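Biliverdin reductase (Synechocystis sp., PDB 5B3T) probably reduces the tetrapyrrole biliverdin with NADPH as hydride donor, using a Rossmann-type nucleotide-binding domain joined to a C-terminal alpha/beta domain. Local coordinates at residues R157-M162 / E235-K240; D194-V199 / N230-E235. All coordinates share one frame; numbering follows the deposited sequence.

Both contacts use strand 233-241 of the C-terminal domain, and their segments overlap at Glu235, which takes part only in contact 1; they show how the chemistry of a contact follows its place in the fold. Contact 1 lies within the large mixed sheet, where two parallel strands are joined by a regular run of main-chain hydrogen bonds, with a salt bridge beside them and half of the touching residues buried. Contact 2, about 18 Å away between centres, is smaller and more peripheral: the end of helix 193-196 meets the turn that leads into the same strand, through a side-chain amide, a weak main-chain bond, a water and one CH-pi contact.

Contact 1 (R157-M162 / E235-K240); sequences RYSTIM and EVIYGK
Five main-chain hydrogen bonds join residues 157-162 to 235-240, the one parallel pair in the otherwise antiparallel mixed sheet of the Gfo/Idh/MocA C-terminal domain. Tyr158 and Thr160 each use both N and O, bonding to the residues before and after their partners Val236 and Tyr238. The straightest bonds include Tyr158 N to Glu235 O, 2.9 Å at 172°. Ile237 O is gripped twice, by Thr160 N from above its carbonyl plane and by a water that donates to it at 2.6 Å; Thr160 OG1 shares that water, which lies over the Tyr158 ring.

Extended Arg157 brings NE to 3.0 Å from Glu235 OE1, a salt bridge whose hydrogen bond is weak (128°) and whose flat groups stand 87° apart. Ile237 CG1 lies over one guanidinium face. Glu235 OE2 is taken by Tyr155 OH, and Ser159 OG by Glu248. Lys240 NZ donates to Tyr238 OH, 3.1 Å away, and to Thr172 O. Its side chain lies about 7 Å from those of Asn84 and Trp171, which bind NADP(+).

In that sheet, strand 248-255 pairs with the far edge of 153-163, and strand 217-228 flanks 233-241. Helix 183-189 packs on the face bearing Tyr158 and Val236.

Contact 2 (D194-V199 / N230-E235); sequences DLFGTV and NGLKAE
The end of helix 193-196 is met by the turn before strand 233-241, in a contact that combines direct hydrogen bonds, a water bridge and a CH-pi interaction. The direct polar contacts come from Asn230. Its CG stands anti to the carbonyl carbon, which carries the amide back to the C-terminal end of this short helix, where ND2 donates to Leu195 O at 3.1 Å. The oxygen lies close to the plane of the amide. The donor sits 46° out of the Leu195 carbonyl plane, and the N-H...O angle is a moderate 146°. A second bond, from Asn230 N to Phe196 O, is weak at 3.4 Å. One residue thus addresses two successive carbonyls at the helix end.

Water supplies the other polar link. A single molecule donates to Phe196 O at 2.9 Å and accepts from Leu232 N at 3.0 Å, giving the last helical carbonyl a second partner and satisfying a main-chain N-H at the entrance to the strand.

The apolar part is a single methyl group on a ring. With CG anti to the backbone N and the branch turned by chi2, Leu232 lays its CD2 over one face of the Phe196 ring, 3.6 Å from the centroid and 19° off the normal. Leu232 CD2 is shifted toward the CD2-CE2 side of the ring and comes to 3.4 Å from Phe196 CD2.

Gly197, with positive phi, is the first residue to leave the helical conformation, and the chain continues into strand 199-210. This is structural packing away from the NADP(+)-binding site. Val153 of strand 153-163 touches both Phe196 and Leu232, Arg144 of helix 137-146 lies against Leu195, and Tyr313 of helix 309-325 touches Thr198.

Contact 1 (R157-M162 / E235-K240)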
ATOM      1  N   ARG A 157     -11.280 -14.792   4.147  1.00 15.15           N
ATOM      2  CA  ARG A 157     -12.107 -13.600   4.260  1.00 16.99           C
ATOM      3  C   ARG A 157     -11.280 -12.475   4.860  1.00 16.27           C
ATOM      4  O   ARG A 157     -10.709 -12.626   5.944  1.00 16.05           O
ATOM      5  CB  ARG A 157     -13.355 -13.855   5.114  1.00 16.80           C
ATOM      6  CG  ARG A 157     -14.293 -12.660   5.180  1.00 17.90           C
ATOM      7  CD  ARG A 157     -15.642 -13.037   5.763  1.00 20.47           C
ATOM      8  NE  ARG A 157     -16.688 -12.131   5.298  1.00 23.15           N
ATOM      9  CZ  ARG A 157     -17.032 -11.016   5.930  1.00 20.50           C
ATOM     10  NH1 ARG A 157     -16.416 -10.683   7.054  1.00 27.23           N
ATOM     11  NH2 ARG A 157     -17.990 -10.240   5.444  1.00 21.10           N
ATOM     12  N   TYR A 158     -11.221 -11.356   4.144  1.00 13.99           N
ATOM     13  CA  TYR A 158     -10.480 -10.169   4.557  1.00 15.28           C
ATOM     14  C   TYR A 158     -11.460  -9.004   4.549  1.00 16.59           C
ATOM     15  O   TYR A 158     -11.883  -8.551   3.480  1.00 15.42           O
ATOM     16  CB  TYR A 158      -9.289  -9.925   3.623  1.00 15.60           C
ATOM     17  CG  TYR A 158      -8.540  -8.626   3.826  1.00 16.61           C
ATOM     18  CD1 TYR A 158      -8.366  -8.080   5.092  1.00 19.28           C
ATOM     19  CD2 TYR A 158      -7.979  -7.959   2.745  1.00 19.30           C
ATOM     20  CE1 TYR A 158      -7.673  -6.893   5.269  1.00 17.70           C
ATOM     21  CE2 TYR A 158      -7.283  -6.777   2.911  1.00 17.19           C
ATOM     22  CZ  TYR A 158      -7.133  -6.248   4.173  1.00 17.63           C
ATOM     23  OH  TYR A 158      -6.441  -5.070   4.335  1.00 19.37           O
ATOM     24  N   SER A 159     -11.834  -8.531   5.735  1.00 15.61           N
ATOM     25  CA  SER A 159     -12.868  -7.514   5.871  1.00 17.22           C
ATOM     26  C   SER A 159     -12.352  -6.361   6.718  1.00 18.92           C
ATOM     27  O   SER A 159     -11.856  -6.574   7.829  1.00 17.45           O
ATOM     28  CB  SER A 159     -14.139  -8.098   6.497  1.00 19.22           C
ATOM     29  OG  SER A 159     -15.127  -7.096   6.655  1.00 19.25           O
ATOM     30  N   THR A 160     -12.478  -5.147   6.189  1.00 14.97           N
ATOM     31  CA  THR A 160     -12.125  -3.921   6.895  1.00 16.10           C
ATOM     32  C   THR A 160     -13.351  -3.017   6.886  1.00 17.06           C
ATOM     33  O   THR A 160     -13.738  -2.502   5.832  1.00 16.08           O
ATOM     34  CB  THR A 160     -10.931  -3.226   6.240  1.00 15.05           C
ATOM     35  OG1 THR A 160      -9.875  -4.175   6.042  1.00 18.44           O
ATOM     36  CG2 THR A 160     -10.423  -2.101   7.125  1.00 17.77           C
ATOM     37  N   ILE A 161     -13.967  -2.833   8.050  1.00 17.17           N
ATOM     38  CA  ILE A 161     -15.113  -1.943   8.201  1.00 17.29           C
ATOM     39  C   ILE A 161     -14.768  -0.915   9.268  1.00 19.23           C
ATOM     40  O   ILE A 161     -14.418  -1.280  10.397  1.00 17.97           O
ATOM     41  CB  ILE A 161     -16.396  -2.705   8.560  1.00 18.04           C
ATOM     42  CG1 ILE A 161     -16.864  -3.538   7.363  1.00 19.04           C
ATOM     43  CG2 ILE A 161     -17.484  -1.734   8.990  1.00 17.66           C
ATOM     44  CD1 ILE A 161     -18.114  -4.345   7.625  1.00 25.18           C
ATOM     45  N   MET A 162     -14.866   0.364   8.911  1.00 18.51           N
ATOM     46  CA  MET A 162     -14.449   1.465   9.779  1.00 20.90           C
ATOM     47  C   MET A 162     -15.564   2.505   9.836  1.00 21.00           C
ATOM     48  O   MET A 162     -15.705   3.324   8.925  1.00 21.20           O
ATOM     49  CB  MET A 162     -13.142   2.076   9.279  1.00 21.87           C
ATOM     50  CG  MET A 162     -12.756   3.379   9.955  1.00 23.83           C
ATOM     51  SD  MET A 162     -12.667   3.216  11.746  1.00 37.67           S
ATOM     52  CE  MET A 162     -11.451   1.910  11.907  1.00 29.37           C
ATOM     53  N   GLU A 235     -13.166 -13.690  -0.010  1.00 15.67           N
ATOM     54  CA  GLU A 235     -14.060 -12.552   0.120  1.00 16.50           C
ATOM     55  C   GLU A 235     -13.243 -11.363   0.603  1.00 16.19           C
ATOM     56  O   GLU A 235     -12.490 -11.482   1.575  1.00 14.15           O
ATOM     57  CB  GLU A 235     -15.199 -12.859   1.096  1.00 17.92           C
ATOM     58  CG  GLU A 235     -15.972 -14.126   0.762  1.00 18.40           C
ATOM     59  CD  GLU A 235     -16.887 -14.561   1.889  1.00 19.77           C
ATOM     60  OE1 GLU A 235     -16.732 -14.043   3.014  1.00 19.83           O
ATOM     61  OE2 GLU A 235     -17.752 -15.431   1.657  1.00 19.42           O
ATOM     62  N   VAL A 236     -13.371 -10.231  -0.086  1.00 13.37           N
ATOM     63  CA  VAL A 236     -12.615  -9.024   0.231  1.00 15.02           C
ATOM     64  C   VAL A 236     -13.607  -7.883   0.404  1.00 14.90           C
ATOM     65  O   VAL A 236     -14.290  -7.501  -0.553  1.00 16.09           O
ATOM     66  CB  VAL A 236     -11.580  -8.688  -0.855  1.00 14.36           C
ATOM     67  CG1 VAL A 236     -10.775  -7.464  -0.461  1.00 13.47           C
ATOM     68  CG2 VAL A 236     -10.659  -9.875  -1.098  1.00 13.78           C
ATOM     69  N   ILE A 237     -13.681  -7.339   1.617  1.00 14.70           N
ATOM     70  CA  ILE A 237     -14.715  -6.386   2.006  1.00 15.41           C
ATOM     71  C   ILE A 237     -14.046  -5.102   2.480  1.00 14.55           C
ATOM     72  O   ILE A 237     -13.124  -5.144   3.303  1.00 14.20           O
ATOM     73  CB  ILE A 237     -15.620  -6.958   3.114  1.00 16.36           C
ATOM     74  CG1 ILE A 237     -16.013  -8.404   2.801  1.00 16.76           C
ATOM     75  CG2 ILE A 237     -16.859  -6.092   3.296  1.00 16.49           C
ATOM     76  CD1 ILE A 237     -16.841  -8.564   1.543  1.00 17.40           C
ATOM     77  N   TYR A 238     -14.517  -3.964   1.971  1.00 12.83           N
ATOM     78  CA  TYR A 238     -14.024  -2.660   2.401  1.00 14.26           C
ATOM     79  C   TYR A 238     -15.210  -1.735   2.612  1.00 15.74           C
ATOM     80  O   TYR A 238     -15.919  -1.405   1.657  1.00 14.45           O
ATOM     81  CB  TYR A 238     -13.052  -2.054   1.382  1.00 14.85           C
ATOM     82  CG  TYR A 238     -12.457  -0.728   1.818  1.00 15.33           C
ATOM     83  CD1 TYR A 238     -13.093   0.474   1.529  1.00 16.31           C
ATOM     84  CD2 TYR A 238     -11.261  -0.682   2.521  1.00 15.66           C
ATOM     85  CE1 TYR A 238     -12.553   1.685   1.929  1.00 14.69           C
ATOM     86  CE2 TYR A 238     -10.713   0.522   2.923  1.00 16.51           C
ATOM     87  CZ  TYR A 238     -11.363   1.701   2.624  1.00 15.60           C
ATOM     88  OH  TYR A 238     -10.820   2.902   3.023  1.00 16.26           O
ATOM     89  N   GLY A 239     -15.414  -1.313   3.856  1.00 15.19           N
ATOM     90  CA  GLY A 239     -16.464  -0.365   4.169  1.00 16.73           C
ATOM     91  C   GLY A 239     -16.016   0.692   5.155  1.00 17.20           C
ATOM     92  O   GLY A 239     -15.251   0.400   6.079  1.00 15.80           O
ATOM     93  N   LYS A 240     -16.470   1.927   4.965  1.00 15.45           N
ATOM     94  CA  LYS A 240     -16.193   2.991   5.917  1.00 17.76           C
ATOM     95  C   LYS A 240     -17.247   4.072   5.753  1.00 16.44           C
ATOM     96  O   LYS A 240     -17.873   4.198   4.698  1.00 16.78           O
ATOM     97  CB  LYS A 240     -14.785   3.576   5.737  1.00 16.97           C
ATOM     98  CG  LYS A 240     -14.589   4.404   4.476  1.00 18.15           C
ATOM     99  CD  LYS A 240     -13.165   4.944   4.407  1.00 17.67           C
ATOM    100  CE  LYS A 240     -12.882   5.606   3.072  1.00 16.40           C
ATOM    101  NZ  LYS A 240     -11.433   5.913   2.916  1.00 16.80           N
TER
HETATM  102  O   HOH W   1     -10.565  -5.414   3.675  1.00 18.59           O

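Contact 2 (D194-V199 / N230-E235)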
ATOM      1  N   ASP A 194       2.236 -17.034  -5.124  1.00 25.00           N
ATOM      2  CA  ASP A 194       3.177 -18.144  -5.023  1.00 25.64           C
ATOM      3  C   ASP A 194       2.481 -19.413  -4.543  1.00 28.06           C
ATOM      4  O   ASP A 194       2.886 -20.523  -4.887  1.00 26.47           O
ATOM      5  CB  ASP A 194       4.327 -17.787  -4.081  1.00 31.57           C
ATOM      6  CG  ASP A 194       5.184 -18.987  -3.727  1.00 35.33           C
ATOM      7  OD1 ASP A 194       5.391 -19.852  -4.604  1.00 43.95           O
ATOM      8  OD2 ASP A 194       5.651 -19.065  -2.571  1.00 43.70           O
ATOM      9  N   LEU A 195       1.430 -19.240  -3.746  1.00 24.77           N
ATOM     10  CA  LEU A 195       0.688 -20.351  -3.226  1.00 24.03           C
ATOM     11  C   LEU A 195      -0.729 -20.499  -3.735  1.00 23.30           C
ATOM     12  O   LEU A 195      -1.180 -21.565  -3.955  1.00 22.71           O
ATOM     13  CB  LEU A 195       0.635 -20.238  -1.715  1.00 25.21           C
ATOM     14  CG  LEU A 195       1.947 -20.333  -0.928  1.00 28.48           C
ATOM     15  CD1 LEU A 195       2.002 -19.462   0.306  1.00 27.86           C
ATOM     16  CD2 LEU A 195       2.151 -21.802  -0.577  1.00 31.02           C
ATOM     17  N   PHE A 196      -1.433 -19.400  -3.899  1.00 21.41           N
ATOM     18  CA  PHE A 196      -2.829 -19.448  -4.314  1.00 20.24           C
ATOM     19  C   PHE A 196      -3.002 -19.511  -5.824  1.00 20.21           C
ATOM     20  O   PHE A 196      -4.110 -19.800  -6.296  1.00 20.18           O
ATOM     21  CB  PHE A 196      -3.580 -18.221  -3.782  1.00 19.93           C
ATOM     22  CG  PHE A 196      -3.590 -18.115  -2.279  1.00 20.13           C
ATOM     23  CD1 PHE A 196      -3.300 -19.216  -1.488  1.00 19.60           C
ATOM     24  CD2 PHE A 196      -3.887 -16.912  -1.659  1.00 17.91           C
ATOM     25  CE1 PHE A 196      -3.308 -19.123  -0.111  1.00 19.30           C
ATOM     26  CE2 PHE A 196      -3.900 -16.813  -0.278  1.00 18.78           C
ATOM     27  CZ  PHE A 196      -3.608 -17.921   0.498  1.00 18.21           C
ATOM     28  N   GLY A 197      -1.943 -19.260  -6.589  1.00 22.50           N
ATOM     29  CA  GLY A 197      -2.088 -19.063  -8.014  1.00 20.23           C
ATOM     30  C   GLY A 197      -2.647 -17.682  -8.293  1.00 21.34           C
ATOM     31  O   GLY A 197      -2.744 -16.827  -7.410  1.00 21.24           O
ATOM     32  N   THR A 198      -3.031 -17.465  -9.545  1.00 19.26           N
ATOM     33  CA  THR A 198      -3.586 -16.180  -9.930  1.00 20.38           C
ATOM     34  C   THR A 198      -5.104 -16.182  -9.756  1.00 22.36           C
ATOM     35  O   THR A 198      -5.745 -17.229  -9.650  1.00 22.25           O
ATOM     36  CB  THR A 198      -3.206 -15.839 -11.374  1.00 20.89           C
ATOM     37  OG1 THR A 198      -3.627 -16.899 -12.238  1.00 19.36           O
ATOM     38  CG2 THR A 198      -1.699 -15.654 -11.507  1.00 19.55           C
ATOM     39  N   VAL A 199      -5.675 -14.979  -9.700  1.00 19.68           N
ATOM     40  CA  VAL A 199      -7.126 -14.834  -9.674  1.00 21.98           C
ATOM     41  C   VAL A 199      -7.694 -15.313 -11.004  1.00 24.18           C
ATOM     42  O   VAL A 199      -7.228 -14.904 -12.073  1.00 23.00           O
ATOM     43  CB  VAL A 199      -7.515 -13.374  -9.399  1.00 22.06           C
ATOM     44  CG1 VAL A 199      -9.011 -13.200  -9.547  1.00 23.09           C
ATOM     45  CG2 VAL A 199      -7.060 -12.936  -8.011  1.00 19.97           C
ATOM     46  N   ASN A 230      -5.910 -22.208  -7.946  1.00 24.32           N
ATOM     47  CA  ASN A 230      -5.709 -23.408  -7.155  1.00 23.17           C
ATOM     48  C   ASN A 230      -6.886 -23.697  -6.225  1.00 22.60           C
ATOM     49  O   ASN A 230      -6.752 -24.511  -5.305  1.00 22.68           O
ATOM     50  CB  ASN A 230      -4.400 -23.299  -6.375  1.00 22.88           C
ATOM     51  CG  ASN A 230      -3.214 -23.018  -7.278  1.00 25.41           C
ATOM     52  OD1 ASN A 230      -3.317 -23.110  -8.502  1.00 25.85           O
ATOM     53  ND2 ASN A 230      -2.084 -22.669  -6.679  1.00 23.32           N
ATOM     54  N   GLY A 231      -8.031 -23.046  -6.449  1.00 20.90           N
ATOM     55  CA  GLY A 231      -9.283 -23.400  -5.812  1.00 20.68           C
ATOM     56  C   GLY A 231      -9.771 -22.429  -4.756  1.00 19.68           C
ATOM     57  O   GLY A 231     -10.937 -22.521  -4.347  1.00 18.16           O
ATOM     58  N   LEU A 232      -8.926 -21.506  -4.301  1.00 19.15           N
ATOM     59  CA  LEU A 232      -9.297 -20.641  -3.188  1.00 19.63           C
ATOM     60  C   LEU A 232     -10.457 -19.726  -3.560  1.00 18.63           C
ATOM     61  O   LEU A 232     -10.454 -19.094  -4.620  1.00 19.61           O
ATOM     62  CB  LEU A 232      -8.099 -19.802  -2.744  1.00 18.51           C
ATOM     63  CG  LEU A 232      -8.399 -18.704  -1.717  1.00 18.97           C
ATOM     64  CD1 LEU A 232      -8.922 -19.289  -0.412  1.00 16.80           C
ATOM     65  CD2 LEU A 232      -7.168 -17.855  -1.467  1.00 18.50           C
ATOM     66  N   LYS A 233     -11.455 -19.673  -2.683  1.00 18.73           N
ATOM     67  CA  LYS A 233     -12.517 -18.678  -2.747  1.00 18.96           C
ATOM     68  C   LYS A 233     -12.260 -17.645  -1.657  1.00 19.39           C
ATOM     69  O   LYS A 233     -12.194 -17.993  -0.473  1.00 18.36           O
ATOM     70  CB  LYS A 233     -13.888 -19.325  -2.565  1.00 20.09           C
ATOM     71  CG  LYS A 233     -14.989 -18.337  -2.220  1.00 22.32           C
ATOM     72  CD  LYS A 233     -15.248 -17.379  -3.369  1.00 24.51           C
ATOM     73  CE  LYS A 233     -16.726 -17.077  -3.490  1.00 33.23           C
ATOM     74  NZ  LYS A 233     -17.152 -16.875  -4.901  1.00 30.84           N
ATOM     75  N   ALA A 234     -12.108 -16.386  -2.054  1.00 17.52           N
ATOM     76  CA  ALA A 234     -11.774 -15.316  -1.127  1.00 16.97           C
ATOM     77  C   ALA A 234     -12.835 -14.227  -1.178  1.00 17.99           C
ATOM     78  O   ALA A 234     -13.343 -13.887  -2.252  1.00 18.67           O
ATOM     79  CB  ALA A 234     -10.400 -14.717  -1.439  1.00 15.72           C
ATOM     80  N   GLU A 235     -13.166 -13.690  -0.010  1.00 15.67           N
ATOM     81  CA  GLU A 235     -14.060 -12.552   0.120  1.00 16.50           C
ATOM     82  C   GLU A 235     -13.243 -11.363   0.603  1.00 16.19           C
ATOM     83  O   GLU A 235     -12.490 -11.482   1.575  1.00 14.15           O
ATOM     84  CB  GLU A 235     -15.199 -12.859   1.096  1.00 17.92           C
ATOM     85  CG  GLU A 235     -15.972 -14.126   0.762  1.00 18.40           C
ATOM     86  CD  GLU A 235     -16.887 -14.561   1.889  1.00 19.77           C
ATOM     87  OE1 GLU A 235     -16.732 -14.043   3.014  1.00 19.83           O
ATOM     88  OE2 GLU A 235     -17.752 -15.431   1.657  1.00 19.42           O
TER
HETATM   89  O   HOH W   2      -6.014 -21.169  -4.661  1.00 19.97           O